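Local coordinates for protein cysteine desulfurase (Fervidobacterium islandicum, PDB 6A6E) that probably removes sulfur from L-cysteine with the help of pyridoxal 5'-phosphate, leaving alanine and passing the sulfur on as a persulfide for iron-sulfur cluster assembly, at residues H314-E317 / L318-L322. Numbering follows the deposited sequence.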
loop_
_atom_site.group_PDB
_atom_site.type_symbol
_atom_site.label_atom_id
_atom_site.label_comp_id
_atom_site.label_asym_id
_atom_site.label_seq_id
_atom_site.Cartn_x
_atom_site.Cartn_y
_atom_site.Cartn_z
ATOM N N HIS A 314 -11.950 1.066 28.462
ATOM C CA HIS A 314 -12.809 -0.053 28.145
ATOM C C HIS A 314 -11.982 -1.289 27.802
ATOM O O HIS A 314 -12.179 -2.361 28.392
ATOM C CB HIS A 314 -13.766 0.286 27.034
ATOM C CG HIS A 314 -14.587 -0.869 26.558
ATOM N ND1 HIS A 314 -15.465 -1.549 27.373
ATOM C CD2 HIS A 314 -14.708 -1.435 25.332
ATOM C CE1 HIS A 314 -16.081 -2.487 26.679
ATOM N NE2 HIS A 314 -15.644 -2.444 25.437
ATOM N N VAL A 315 -11.022 -1.129 26.897
ATOM C CA VAL A 315 -10.139 -2.231 26.561
ATOM C C VAL A 315 -9.364 -2.750 27.782
ATOM O O VAL A 315 -9.190 -3.940 27.944
ATOM C CB VAL A 315 -9.152 -1.860 25.411
ATOM C CG1 VAL A 315 -8.266 -3.037 25.132
ATOM C CG2 VAL A 315 -9.908 -1.592 24.130
ATOM N N GLU A 316 -8.928 -1.839 28.644
ATOM C CA GLU A 316 -8.282 -2.197 29.886
ATOM C C GLU A 316 -9.188 -3.068 30.765
ATOM O O GLU A 316 -8.764 -4.096 31.251
ATOM C CB GLU A 316 -7.859 -0.921 30.616
ATOM C CG GLU A 316 -7.075 -1.108 31.887
ATOM C CD GLU A 316 -6.309 0.163 32.235
ATOM O OE1 GLU A 316 -6.969 1.192 32.525
ATOM O OE2 GLU A 316 -5.056 0.147 32.197
ATOM N N GLU A 317 -10.438 -2.704 30.914
ATOM C CA GLU A 317 -11.322 -3.486 31.788
ATOM C C GLU A 317 -11.662 -4.831 31.129
ATOM O O GLU A 317 -11.750 -5.860 31.798
ATOM C CB GLU A 317 -12.579 -2.685 32.213
ATOM C CG GLU A 317 -13.781 -2.810 31.290
ATOM C CD GLU A 317 -14.880 -1.754 31.542
ATOM O OE1 GLU A 317 -14.917 -1.253 32.715
ATOM O OE2 GLU A 317 -15.678 -1.452 30.559
ATOM N N LEU A 318 -11.813 -4.853 29.805
ATOM C CA LEU A 318 -12.018 -6.120 29.136
ATOM C C LEU A 318 -10.828 -7.026 29.316
ATOM O O LEU A 318 -11.008 -8.197 29.530
ATOM C CB LEU A 318 -12.239 -5.943 27.642
ATOM C CG LEU A 318 -13.548 -5.367 27.218
ATOM C CD1 LEU A 318 -13.481 -5.130 25.714
ATOM C CD2 LEU A 318 -14.658 -6.341 27.582
ATOM N N SER A 319 -9.630 -6.465 29.198
ATOM C CA SER A 319 -8.396 -7.223 29.334
ATOM C C SER A 319 -8.238 -7.853 30.699
ATOM O O SER A 319 -7.792 -9.017 30.796
ATOM C CB SER A 319 -7.144 -6.367 29.096
ATOM O OG SER A 319 -7.162 -5.756 27.830
ATOM N N ASN A 320 -8.501 -7.070 31.748
ATOM C CA ASN A 320 -8.433 -7.573 33.116
ATOM C C ASN A 320 -9.418 -8.697 33.325
ATOM O O ASN A 320 -9.050 -9.711 33.833
ATOM C CB ASN A 320 -8.678 -6.478 34.121
ATOM C CG ASN A 320 -7.607 -5.412 34.061
ATOM O OD1 ASN A 320 -6.509 -5.647 33.592
ATOM N ND2 ASN A 320 -7.924 -4.239 34.521
ATOM N N TYR A 321 -10.659 -8.521 32.915
ATOM C CA TYR A 321 -11.659 -9.596 32.954
ATOM C C TYR A 321 -11.272 -10.869 32.138
ATOM O O TYR A 321 -11.440 -11.993 32.588
ATOM C CB TYR A 321 -12.971 -9.055 32.475
ATOM C CG TYR A 321 -14.150 -9.986 32.706
ATOM C CD1 TYR A 321 -14.772 -10.114 33.990
ATOM C CD2 TYR A 321 -14.705 -10.671 31.647
ATOM C CE1 TYR A 321 -15.860 -10.956 34.154
ATOM C CE2 TYR A 321 -15.771 -11.529 31.795
ATOM C CZ TYR A 321 -16.367 -11.659 33.044
ATOM O OH TYR A 321 -17.466 -12.490 33.091
ATOM N N LEU A 322 -10.754 -10.694 30.932
ATOM C CA LEU A 322 -10.319 -11.852 30.132
ATOM C C LEU A 322 -9.214 -12.576 30.883
ATOM O O LEU A 322 -9.271 -13.804 31.057
ATOM C CB LEU A 322 -9.810 -11.413 28.740
ATOM C CG LEU A 322 -9.112 -12.473 27.889
ATOM C CD1 LEU A 322 -10.091 -13.621 27.570
ATOM C CD2 LEU A 322 -8.589 -11.821 26.597
#
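L318 lies over one face of the H314 imidazole in a CH-pi contact, its CD1 3.9 Å from the ring centroid and nearest to NE2. The histidine reaches this place because its CG stands anti to the backbone N (chi1 174°), which swings the ring alongside the next turn of the helix.

Polar contacts fix the ring's rotation. ND1 of H314 donates to OE2 of E317 at 3.2 Å, with the oxygen close to the ring plane and approached from the anti side of the carboxylate, while NE2 is bonded to the backbone oxygen of N405. The same carboxylate also binds S7 and the backbone N of T8, tying the N-terminal segment to this helix. With an alanine here in place of H314, the carboxylate of E317 would probably lose its imidazole partner, N405 O its donor, and L318 the ring beneath CD1.

On another side of the helix, S319 OG turns back to the carbonyl O of V315 at 2.7 Å, from above the carbonyl plane. The backbone N of S319 reaches that oxygen from the opposite face, at 2.9 Å, so two donors grip V315 O. E316 and N320 run side by side, their end planes 18° apart, with E316 CG 4.2 Å from N320 ND2.

Regular i to i+4 backbone bonds, such as Y321 N to E317 O at 3.1 Å, carry helix 308-327 through all these turns. Y321 and L322 pack on helix 407-423, where OD1 of D411 is hydrogen-bonded to the hydroxyl of Y321; F10 and helix 12-20, through F15, meet the H314 ring.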